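Local atomic coordinates of biogenic amine-binding protein (Rhodnius prolixus, PDB entry 4GE1), a protein that binds biogenic amines such as serotonin and norepinephrine in a lipocalin barrel, probably sequestering these host mediators while the insect feeds on blood. Residues Asp17-Gly22 and Ile113-Ser118; Val96-Arg101 and Asp181-Lys186; Val123-Pro128 and Tyr133-Val138. One frame throughout, in Å; residues are numbered along the deposited sequence.

Interaction 1: Asp17-Gly22 and Ile113-Ser118; sequences DNFFTG and IDTDYS
Phe19 meets Thr115 and Tyr117 where two signature elements of the lipocalin fold come together: the short helix that leads into the Gly-X-Trp sequence beginning at Gly22, and the Thr-Asp-Tyr turn of residues 115-117. The tight part is built around Phe19. Its CG lies opposite the backbone N (chi1 -171°), and the ring reaches the threonine with CE2 3.6 Å from Thr115 OG1, the hydroxyl sitting in the ring plane at the edge. At the root of the side chain, Phe19 CB touches Tyr117 CD1 at 3.9 Å, at the edge of the tyrosine ring. Trp24, Phe14 and Tyr112 add further aromatic contacts, so the phenyl group is buried. The Thr115 hydroxyl is not bonded to Phe19: it is held by the backbone of Tyr120 and by its own turn. The other side is looser. Asn18 is exposed and contributes its CB, 3.9 Å from Tyr117 CD1, without a hydrogen bond to the turn. Tyr117 as a whole is partly exposed, although its OH is bonded to Asn15 N. Arg141 links the two segments through the carbonyls of Phe19 and Tyr117, consistent with the arginine that closes this barrel end in many lipocalins. The turn is closed as an ST turn, with Tyr117 N donating to Thr115 OG1 at 3.0 Å (158° at the hydrogen), while Thr115 CG2 stands 4.1 Å above the centre of the Tyr117 ring.

Interaction 2: Val96-Arg101 and Asp181-Lys186; sequences VEKDGR and DETLQK
Lys98 lays the base of its side chain across Thr183 at about a right angle, bringing CG 3.5 Å from Thr183 OG1. Its chi1 (-171°) sends the chain away from its own N, alongside the carbonyl carbon; with an extended chi2 this lays CG and CD against the threonine hydroxyl, and the bend at chi3 redirects CE and NZ. Its ammonium group is nearer to Glu182 than to any other acid of the helix, yet NZ and Glu182 OE2 remain 5.8 Å apart, too far for a salt bridge. The threonine is turned so that its hydroxyl lies beside its own backbone N, where it is hydrogen-bonded to Asp180, one residue before the segment; its methyl, CG2, sits 3.8 Å from Lys98 O. That same carbonyl is approached by Lys186. This chain starts out straight and folds back at its last two torsions (chi3 64°, chi4 66°), which curls NZ to 3.4 Å from Lys98 O, a weak hydrogen bond. The turn is stiffened from within: Asp99 OD2 receives Arg101 NE at 2.7 Å through its syn lone pair, and Asp99 OD1 accepts from Arg101 N at 3.2 Å, closing an Asx turn. Glu97 CG covers one face of the guanidinium. With Gly100 N bonded to Glu97 O and Glu97 N to Arg101 O, residues 97-101 form the type I turn with G1 bulge of a beta hairpin, here packed against the C-terminal helix on the outside of the lipocalin barrel.

Interaction 3: Val123-Pro128 and Tyr133-Val138; sequences VHVCDP and YYLYAV. With TSS (2-(1H-indol-3-yl)ethanamine), chain E.
His124 and Tyr136 sit across from each other in a non-hydrogen-bonded pair, their rings oblique, with planes at 51°. From the histidine backbone, CB lies 3.9 Å from Tyr136 CE1. A chi1 of 170° carries CG over toward the neighbouring strand, where it keeps beside the same CE1 and also nears Leu135 O. CD2 makes the close approach, 3.3 Å from Tyr136 CZ, over one face of the phenol and offset toward its rim. At the tip, NE2 passes 4.1 Å from Tyr136 OH, with no hydrogen bond between them. These residues belong to the antiparallel hairpin of strands 120-127 and 130-140 in the lipocalin barrel, closed by paired backbone bonds at Val123-Ala137 and Val125-Leu135. Cys126, on the same face as His124, is tied by a disulfide to Cys5 in the N-terminal segment. The other face lines the amine pocket. There Val125 CG2 comes 3.7 Å from CD2 of the tryptamine indole, and Leu135 CD2 packs 3.6 Å from its CD1. Tyr133, less well ordered, sets its ring edge against Asp127 CB and brings OH 3.7 Å from CB of the ligand, which is also hydrogen-bonded to Asp73 and Gln139.

Overall arrangement
All three contacts belong to one lipocalin barrel, and none touches another. Interactions 1 and 3 are the closer neighbours in structure, with centres about 17 Å apart and nearest atoms about 4 Å apart; each has a segment on one of the neighbouring strands 102-115 and 120-127, and interaction 1 closes along the chain before interaction 3 opens. Interaction 2 lies across the chain's centre from interaction 3, their centres about 23 Å apart, and interaction 3 is nested in the loop it closes. The segments of interactions 1 and 2, with centres also about 23 Å apart, alternate in sequence. The hairpin of interaction 3 meets tryptamine directly, whereas interactions 1 and 2 join the short helix and the C-terminal helix to the turns between strands.

Interaction 1: Asp17-Gly22 and Ile113-Ser118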
loop_
_atom_site.group_PDB
_atom_site.type_symbol
_atom_site.label_atom_id
_atom_site.label_comp_id
_atom_site.label_asym_id
_atom_site.label_seq_id
_atom_site.Cartn_x
_atom_site.Cartn_y
_atom_site.Cartn_z
ATOM N N ASP A 17 -14.548 1.619 -7.503
ATOM C CA ASP A 17 -14.526 0.787 -8.699
ATOM C C ASP A 17 -13.285 1.044 -9.548
ATOM O O ASP A 17 -12.665 0.105 -10.040
ATOM C CB ASP A 17 -15.790 1.018 -9.535
ATOM C CG ASP A 17 -17.049 0.552 -8.831
ATOM O OD1 ASP A 17 -17.002 -0.496 -8.156
ATOM O OD2 ASP A 17 -18.090 1.233 -8.955
ATOM N N ASN A 18 -12.931 2.316 -9.714
ATOM C CA ASN A 18 -11.790 2.705 -10.543
ATOM C C ASN A 18 -10.452 2.576 -9.826
ATOM O O ASN A 18 -9.395 2.636 -10.454
ATOM C CB ASN A 18 -11.940 4.148 -11.030
ATOM C CG ASN A 18 -13.056 4.317 -12.043
ATOM O OD1 ASN A 18 -13.454 3.368 -12.718
ATOM N ND2 ASN A 18 -13.561 5.540 -12.162
ATOM N N PHE A 19 -10.486 2.429 -8.508
ATOM C CA PHE A 19 -9.240 2.367 -7.760
ATOM C C PHE A 19 -8.821 0.931 -7.470
ATOM O O PHE A 19 -7.684 0.538 -7.745
ATOM C CB PHE A 19 -9.325 3.175 -6.462
ATOM C CG PHE A 19 -7.998 3.329 -5.759
ATOM C CD1 PHE A 19 -7.606 2.431 -4.781
ATOM C CD2 PHE A 19 -7.139 4.375 -6.083
ATOM C CE1 PHE A 19 -6.380 2.572 -4.132
ATOM C CE2 PHE A 19 -5.922 4.520 -5.443
ATOM C CZ PHE A 19 -5.540 3.616 -4.468
ATOM N N PHE A 20 -9.739 0.153 -6.911
ATOM C CA PHE A 20 -9.430 -1.219 -6.525
ATOM C C PHE A 20 -9.535 -2.197 -7.701
ATOM O O PHE A 20 -10.358 -3.117 -7.705
ATOM C CB PHE A 20 -10.321 -1.657 -5.368
ATOM C CG PHE A 20 -10.107 -0.869 -4.110
ATOM C CD1 PHE A 20 -11.059 0.042 -3.677
ATOM C CD2 PHE A 20 -8.941 -1.025 -3.371
ATOM C CE1 PHE A 20 -10.866 0.769 -2.516
ATOM C CE2 PHE A 20 -8.736 -0.302 -2.209
ATOM C CZ PHE A 20 -9.703 0.598 -1.777
ATOM N N THR A 21 -8.690 -1.981 -8.702
ATOM C CA THR A 21 -8.566 -2.910 -9.812
ATOM C C THR A 21 -7.143 -2.840 -10.342
ATOM O O THR A 21 -6.495 -1.800 -10.252
ATOM C CB THR A 21 -9.555 -2.593 -10.942
ATOM O OG1 THR A 21 -9.360 -3.522 -12.012
ATOM C CG2 THR A 21 -9.333 -1.188 -11.466
ATOM N N GLY A 22 -6.656 -3.950 -10.887
ATOM C CA GLY A 22 -5.293 -4.003 -11.374
ATOM C C GLY A 22 -4.309 -3.968 -10.217
ATOM O O GLY A 22 -4.590 -4.494 -9.140
ATOM N N ILE A 113 -4.346 10.336 0.382
ATOM C CA ILE A 113 -4.147 11.769 0.299
ATOM C C ILE A 113 -4.542 12.306 -1.074
ATOM O O ILE A 113 -5.119 13.396 -1.181
ATOM C CB ILE A 113 -2.675 12.097 0.589
ATOM C CG1 ILE A 113 -2.333 11.710 2.026
ATOM C CG2 ILE A 113 -2.384 13.561 0.326
ATOM C CD1 ILE A 113 -0.858 11.796 2.349
ATOM N N ASP A 114 -4.238 11.530 -2.116
ATOM C CA ASP A 114 -4.545 11.907 -3.495
ATOM C C ASP A 114 -4.351 10.731 -4.462
ATOM O O ASP A 114 -3.603 9.793 -4.174
ATOM C CB ASP A 114 -3.675 13.088 -3.933
ATOM C CG ASP A 114 -4.126 13.696 -5.251
ATOM O OD1 ASP A 114 -5.333 13.618 -5.569
ATOM O OD2 ASP A 114 -3.275 14.264 -5.968
ATOM N N THR A 115 -5.026 10.793 -5.609
ATOM C CA THR A 115 -4.861 9.796 -6.666
ATOM C C THR A 115 -5.590 10.225 -7.933
ATOM O O THR A 115 -6.620 10.897 -7.868
ATOM C CB THR A 115 -5.406 8.423 -6.251
ATOM O OG1 THR A 115 -5.139 7.469 -7.288
ATOM C CG2 THR A 115 -6.910 8.498 -6.013
ATOM N N ASP A 116 -5.056 9.839 -9.086
ATOM C CA ASP A 116 -5.747 10.076 -10.347
ATOM C C ASP A 116 -6.250 8.747 -10.901
ATOM O O ASP A 116 -6.703 8.665 -12.045
ATOM C CB ASP A 116 -4.838 10.787 -11.352
ATOM C CG ASP A 116 -3.712 9.902 -11.853
ATOM O OD1 ASP A 116 -3.501 8.809 -11.280
ATOM O OD2 ASP A 116 -3.030 10.309 -12.818
ATOM N N TYR A 117 -6.153 7.708 -10.073
ATOM C CA TYR A 117 -6.705 6.386 -10.384
ATOM C C TYR A 117 -5.893 5.568 -11.401
ATOM O O TYR A 117 -5.647 4.374 -11.188
ATOM C CB TYR A 117 -8.176 6.497 -10.814
ATOM C CG TYR A 117 -9.058 7.117 -9.749
ATOM C CD1 TYR A 117 -9.617 6.337 -8.744
ATOM C CD2 TYR A 117 -9.315 8.487 -9.737
ATOM C CE1 TYR A 117 -10.414 6.898 -7.763
ATOM C CE2 TYR A 117 -10.108 9.061 -8.754
ATOM C CZ TYR A 117 -10.654 8.259 -7.770
ATOM O OH TYR A 117 -11.442 8.811 -6.789
ATOM N N SER A 118 -5.478 6.200 -12.496
ATOM C CA SER A 118 -4.838 5.466 -13.589
ATOM C C SER A 118 -3.323 5.674 -13.688
ATOM O O SER A 118 -2.683 5.158 -14.602
ATOM C CB SER A 118 -5.527 5.761 -14.936
ATOM O OG SER A 118 -5.406 7.122 -15.323
#

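Interaction 2: Val96-Arg101 and Asp181-Lys186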
loop_
_atom_site.group_PDB
_atom_site.type_symbol
_atom_site.label_atom_id
_atom_site.label_comp_id
_atom_site.label_asym_id
_atom_site.label_seq_id
_atom_site.Cartn_x
_atom_site.Cartn_y
_atom_site.Cartn_z
ATOM N N VAL A 96 1.414 -13.134 5.804
ATOM C CA VAL A 96 1.281 -14.551 5.485
ATOM C C VAL A 96 2.499 -15.159 4.787
ATOM O O VAL A 96 3.302 -14.462 4.166
ATOM C CB VAL A 96 0.058 -14.794 4.589
ATOM C CG1 VAL A 96 -1.197 -14.254 5.258
ATOM C CG2 VAL A 96 0.264 -14.138 3.241
ATOM N N GLU A 97 2.621 -16.476 4.908
ATOM C CA GLU A 97 3.558 -17.255 4.112
ATOM C C GLU A 97 3.107 -17.269 2.656
ATOM O O GLU A 97 1.972 -16.895 2.337
ATOM C CB GLU A 97 3.610 -18.697 4.614
ATOM C CG GLU A 97 4.000 -18.857 6.075
ATOM C CD GLU A 97 5.475 -18.619 6.308
ATOM O OE1 GLU A 97 6.195 -18.330 5.327
ATOM O OE2 GLU A 97 5.919 -18.724 7.471
ATOM N N LYS A 98 3.996 -17.725 1.781
ATOM C CA LYS A 98 3.714 -17.805 0.354
ATOM C C LYS A 98 2.418 -18.557 0.083
ATOM O O LYS A 98 1.688 -18.218 -0.847
ATOM C CB LYS A 98 4.877 -18.490 -0.367
ATOM C CG LYS A 98 4.796 -18.445 -1.882
ATOM C CD LYS A 98 6.167 -18.668 -2.509
ATOM C CE LYS A 98 6.208 -19.956 -3.312
ATOM N NZ LYS A 98 7.495 -20.094 -4.049
ATOM N N ASP A 99 2.135 -19.575 0.896
ATOM C CA ASP A 99 0.950 -20.402 0.705
ATOM C C ASP A 99 -0.297 -19.867 1.422
ATOM O O ASP A 99 -1.355 -20.514 1.416
ATOM C CB ASP A 99 1.222 -21.849 1.139
ATOM C CG ASP A 99 1.267 -22.008 2.646
ATOM O OD1 ASP A 99 1.606 -21.027 3.338
ATOM O OD2 ASP A 99 0.968 -23.115 3.141
ATOM N N GLY A 100 -0.170 -18.698 2.042
ATOM C CA GLY A 100 -1.295 -18.053 2.699
ATOM C C GLY A 100 -1.423 -18.295 4.196
ATOM O O GLY A 100 -2.248 -17.658 4.853
ATOM N N ARG A 101 -0.625 -19.213 4.739
ATOM C CA ARG A 101 -0.625 -19.457 6.181
ATOM C C ARG A 101 -0.356 -18.164 6.968
ATOM O O ARG A 101 0.571 -17.420 6.666
ATOM C CB ARG A 101 0.419 -20.514 6.551
ATOM C CG ARG A 101 -0.129 -21.921 6.747
ATOM C CD ARG A 101 1.012 -22.922 6.823
ATOM N NE ARG A 101 1.895 -22.795 5.662
ATOM C CZ ARG A 101 3.223 -22.835 5.719
ATOM N NH1 ARG A 101 3.839 -23.008 6.883
ATOM N NH2 ARG A 101 3.938 -22.704 4.608
ATOM N N ASP A 181 4.568 -12.106 -9.027
ATOM C CA ASP A 181 3.277 -12.044 -9.704
ATOM C C ASP A 181 2.440 -13.317 -9.566
ATOM O O ASP A 181 1.212 -13.249 -9.463
ATOM C CB ASP A 181 3.480 -11.716 -11.184
ATOM C CG ASP A 181 3.801 -10.249 -11.413
ATOM O OD1 ASP A 181 2.982 -9.399 -11.012
ATOM O OD2 ASP A 181 4.870 -9.944 -11.986
ATOM N N GLU A 182 3.084 -14.478 -9.575
ATOM C CA GLU A 182 2.309 -15.711 -9.534
ATOM C C GLU A 182 1.703 -15.917 -8.145
ATOM O O GLU A 182 0.569 -16.374 -8.023
ATOM C CB GLU A 182 3.122 -16.925 -9.999
ATOM C CG GLU A 182 3.720 -17.748 -8.880
ATOM C CD GLU A 182 3.741 -19.231 -9.197
ATOM O OE1 GLU A 182 4.001 -19.594 -10.366
ATOM O OE2 GLU A 182 3.489 -20.035 -8.274
ATOM N N THR A 183 2.442 -15.549 -7.101
ATOM C CA THR A 183 1.907 -15.644 -5.748
ATOM C C THR A 183 0.811 -14.610 -5.543
ATOM O O THR A 183 -0.191 -14.876 -4.879
ATOM C CB THR A 183 2.998 -15.478 -4.668
ATOM O OG1 THR A 183 3.879 -16.607 -4.706
ATOM C CG2 THR A 183 2.378 -15.394 -3.283
ATOM N N LEU A 184 0.998 -13.434 -6.132
ATOM C CA LEU A 184 0.001 -12.382 -6.041
ATOM C C LEU A 184 -1.336 -12.892 -6.585
ATOM O O LEU A 184 -2.367 -12.805 -5.914
ATOM C CB LEU A 184 0.447 -11.134 -6.819
ATOM C CG LEU A 184 1.549 -10.232 -6.239
ATOM C CD1 LEU A 184 1.794 -9.065 -7.182
ATOM C CD2 LEU A 184 1.167 -9.709 -4.858
ATOM N N GLN A 185 -1.307 -13.425 -7.805
ATOM C CA GLN A 185 -2.517 -13.932 -8.459
ATOM C C GLN A 185 -3.129 -15.093 -7.659
ATOM O O GLN A 185 -4.328 -15.125 -7.406
ATOM C CB GLN A 185 -2.198 -14.352 -9.904
ATOM C CG GLN A 185 -3.280 -15.179 -10.595
ATOM C CD GLN A 185 -4.504 -14.362 -10.997
ATOM O OE1 GLN A 185 -4.456 -13.131 -11.069
ATOM N NE2 GLN A 185 -5.609 -15.053 -11.264
ATOM N N LYS A 186 -2.287 -16.028 -7.233
ATOM C CA LYS A 186 -2.747 -17.173 -6.464
ATOM C C LYS A 186 -3.416 -16.791 -5.133
ATOM O O LYS A 186 -4.493 -17.293 -4.805
ATOM C CB LYS A 186 -1.573 -18.118 -6.214
ATOM C CG LYS A 186 -1.951 -19.461 -5.633
ATOM C CD LYS A 186 -0.700 -20.293 -5.392
ATOM C CE LYS A 186 0.190 -19.632 -4.346
ATOM N NZ LYS A 186 -0.456 -19.612 -3.011
#

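Interaction 3: Val123-Pro128 and Tyr133-Val138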
loop_
_atom_site.group_PDB
_atom_site.type_symbol
_atom_site.label_atom_id
_atom_site.label_comp_id
_atom_site.label_asym_id
_atom_site.label_seq_id
_atom_site.Cartn_x
_atom_site.Cartn_y
_atom_site.Cartn_z
ATOM N N VAL A 123 -0.428 7.746 -0.207
ATOM C CA VAL A 123 -1.147 7.129 0.894
ATOM C C VAL A 123 -0.421 7.288 2.229
ATOM O O VAL A 123 0.801 7.407 2.278
ATOM C CB VAL A 123 -1.440 5.623 0.604
ATOM C CG1 VAL A 123 -0.158 4.768 0.687
ATOM C CG2 VAL A 123 -2.523 5.088 1.529
ATOM N N HIS A 124 -1.197 7.323 3.305
ATOM C CA HIS A 124 -0.662 7.217 4.650
ATOM C C HIS A 124 -1.275 5.983 5.303
ATOM O O HIS A 124 -2.503 5.846 5.360
ATOM C CB HIS A 124 -0.987 8.475 5.463
ATOM C CG HIS A 124 -0.689 8.341 6.926
ATOM N ND1 HIS A 124 -1.645 7.991 7.850
ATOM C CD2 HIS A 124 0.465 8.511 7.618
ATOM C CE1 HIS A 124 -1.097 7.951 9.055
ATOM N NE2 HIS A 124 0.179 8.261 8.940
ATOM N N VAL A 125 -0.418 5.071 5.757
ATOM C CA VAL A 125 -0.865 3.850 6.417
ATOM C C VAL A 125 -0.304 3.777 7.823
ATOM O O VAL A 125 0.878 4.037 8.038
ATOM C CB VAL A 125 -0.422 2.600 5.665
ATOM C CG1 VAL A 125 -1.059 1.362 6.290
ATOM C CG2 VAL A 125 -0.780 2.713 4.193
ATOM N N CYS A 126 -1.144 3.420 8.785
ATOM C CA CYS A 126 -0.694 3.392 10.170
ATOM C C CYS A 126 -1.427 2.370 11.028
ATOM O O CYS A 126 -2.613 2.125 10.843
ATOM C CB CYS A 126 -0.819 4.781 10.791
ATOM S SG CYS A 126 -0.017 4.896 12.383
ATOM N N ASP A 127 -0.704 1.781 11.972
ATOM C CA ASP A 127 -1.262 0.771 12.859
ATOM C C ASP A 127 -1.462 1.374 14.237
ATOM O O ASP A 127 -0.500 1.782 14.876
ATOM C CB ASP A 127 -0.316 -0.429 12.937
ATOM C CG ASP A 127 -0.861 -1.554 13.799
ATOM O OD1 ASP A 127 -1.813 -1.322 14.580
ATOM O OD2 ASP A 127 -0.321 -2.676 13.703
ATOM N N PRO A 128 -2.717 1.433 14.698
ATOM C CA PRO A 128 -3.084 2.031 15.987
ATOM C C PRO A 128 -2.390 1.337 17.154
ATOM O O PRO A 128 -2.216 1.936 18.214
ATOM C CB PRO A 128 -4.592 1.792 16.066
ATOM C CG PRO A 128 -5.027 1.615 14.654
ATOM C CD PRO A 128 -3.894 0.945 13.961
ATOM N N TYR A 133 5.213 2.573 13.782
ATOM C CA TYR A 133 5.172 2.110 12.402
ATOM C C TYR A 133 4.131 2.912 11.639
ATOM O O TYR A 133 2.934 2.605 11.684
ATOM C CB TYR A 133 4.819 0.620 12.313
ATOM C CG TYR A 133 4.236 0.208 10.963
ATOM C CD1 TYR A 133 5.064 -0.077 9.883
ATOM C CD2 TYR A 133 2.860 0.102 10.773
ATOM C CE1 TYR A 133 4.542 -0.452 8.656
ATOM C CE2 TYR A 133 2.332 -0.265 9.548
ATOM C CZ TYR A 133 3.179 -0.542 8.493
ATOM O OH TYR A 133 2.668 -0.920 7.269
ATOM N N TYR A 134 4.578 3.959 10.962
ATOM C CA TYR A 134 3.698 4.643 10.036
ATOM C C TYR A 134 4.366 4.698 8.684
ATOM O O TYR A 134 5.600 4.716 8.579
ATOM C CB TYR A 134 3.322 6.046 10.522
ATOM C CG TYR A 134 4.463 7.041 10.531
ATOM C CD1 TYR A 134 5.145 7.330 11.706
ATOM C CD2 TYR A 134 4.851 7.702 9.369
ATOM C CE1 TYR A 134 6.188 8.241 11.726
ATOM C CE2 TYR A 134 5.901 8.624 9.384
ATOM C CZ TYR A 134 6.559 8.886 10.565
ATOM O OH TYR A 134 7.592 9.805 10.596
ATOM N N LEU A 135 3.545 4.728 7.646
ATOM C CA LEU A 135 4.059 4.726 6.298
ATOM C C LEU A 135 3.429 5.833 5.474
ATOM O O LEU A 135 2.200 5.981 5.439
ATOM C CB LEU A 135 3.781 3.371 5.645
ATOM C CG LEU A 135 4.239 3.190 4.201
ATOM C CD1 LEU A 135 5.735 2.986 4.168
ATOM C CD2 LEU A 135 3.525 1.998 3.571
ATOM N N TYR A 136 4.280 6.621 4.829
ATOM C CA TYR A 136 3.850 7.502 3.753
ATOM C C TYR A 136 4.394 6.941 2.443
ATOM O O TYR A 136 5.605 6.752 2.297
ATOM C CB TYR A 136 4.383 8.919 3.964
ATOM C CG TYR A 136 3.674 9.706 5.038
ATOM C CD1 TYR A 136 2.481 10.365 4.769
ATOM C CD2 TYR A 136 4.207 9.807 6.318
ATOM C CE1 TYR A 136 1.835 11.095 5.744
ATOM C CE2 TYR A 136 3.570 10.539 7.301
ATOM C CZ TYR A 136 2.386 11.182 7.007
ATOM O OH TYR A 136 1.751 11.904 7.984
ATOM N N ALA A 137 3.512 6.668 1.488
ATOM C CA ALA A 137 3.937 5.994 0.263
ATOM C C ALA A 137 3.443 6.655 -1.020
ATOM O O ALA A 137 2.275 7.034 -1.129
ATOM C CB ALA A 137 3.511 4.515 0.288
ATOM N N VAL A 138 4.351 6.781 -1.985
ATOM C CA VAL A 138 3.983 7.107 -3.356
ATOM C C VAL A 138 3.836 5.817 -4.170
ATOM O O VAL A 138 4.690 4.921 -4.116
ATOM C CB VAL A 138 4.997 8.056 -4.011
ATOM C CG1 VAL A 138 4.696 8.218 -5.492
ATOM C CG2 VAL A 138 4.972 9.411 -3.305
HETATM N N1 TSS E . 1.218 -3.825 2.752
HETATM C CA TSS E . 1.231 -3.079 3.987
HETATM C CB TSS E . 1.471 -1.605 3.889
HETATM C CG TSS E . 0.873 -0.876 2.728
HETATM C CD1 TSS E . 1.559 -0.322 1.657
HETATM N NE1 TSS E . 0.677 0.266 0.822
HETATM C CE2 TSS E . -0.600 0.101 1.316
HETATM C CD2 TSS E . -0.509 -0.595 2.494
HETATM C CZ2 TSS E . -1.868 0.511 0.819
HETATM C CH2 TSS E . -3.024 0.218 1.537
HETATM C CZ3 TSS E . -2.930 -0.490 2.737
HETATM C CE3 TSS E . -1.683 -0.899 3.221
#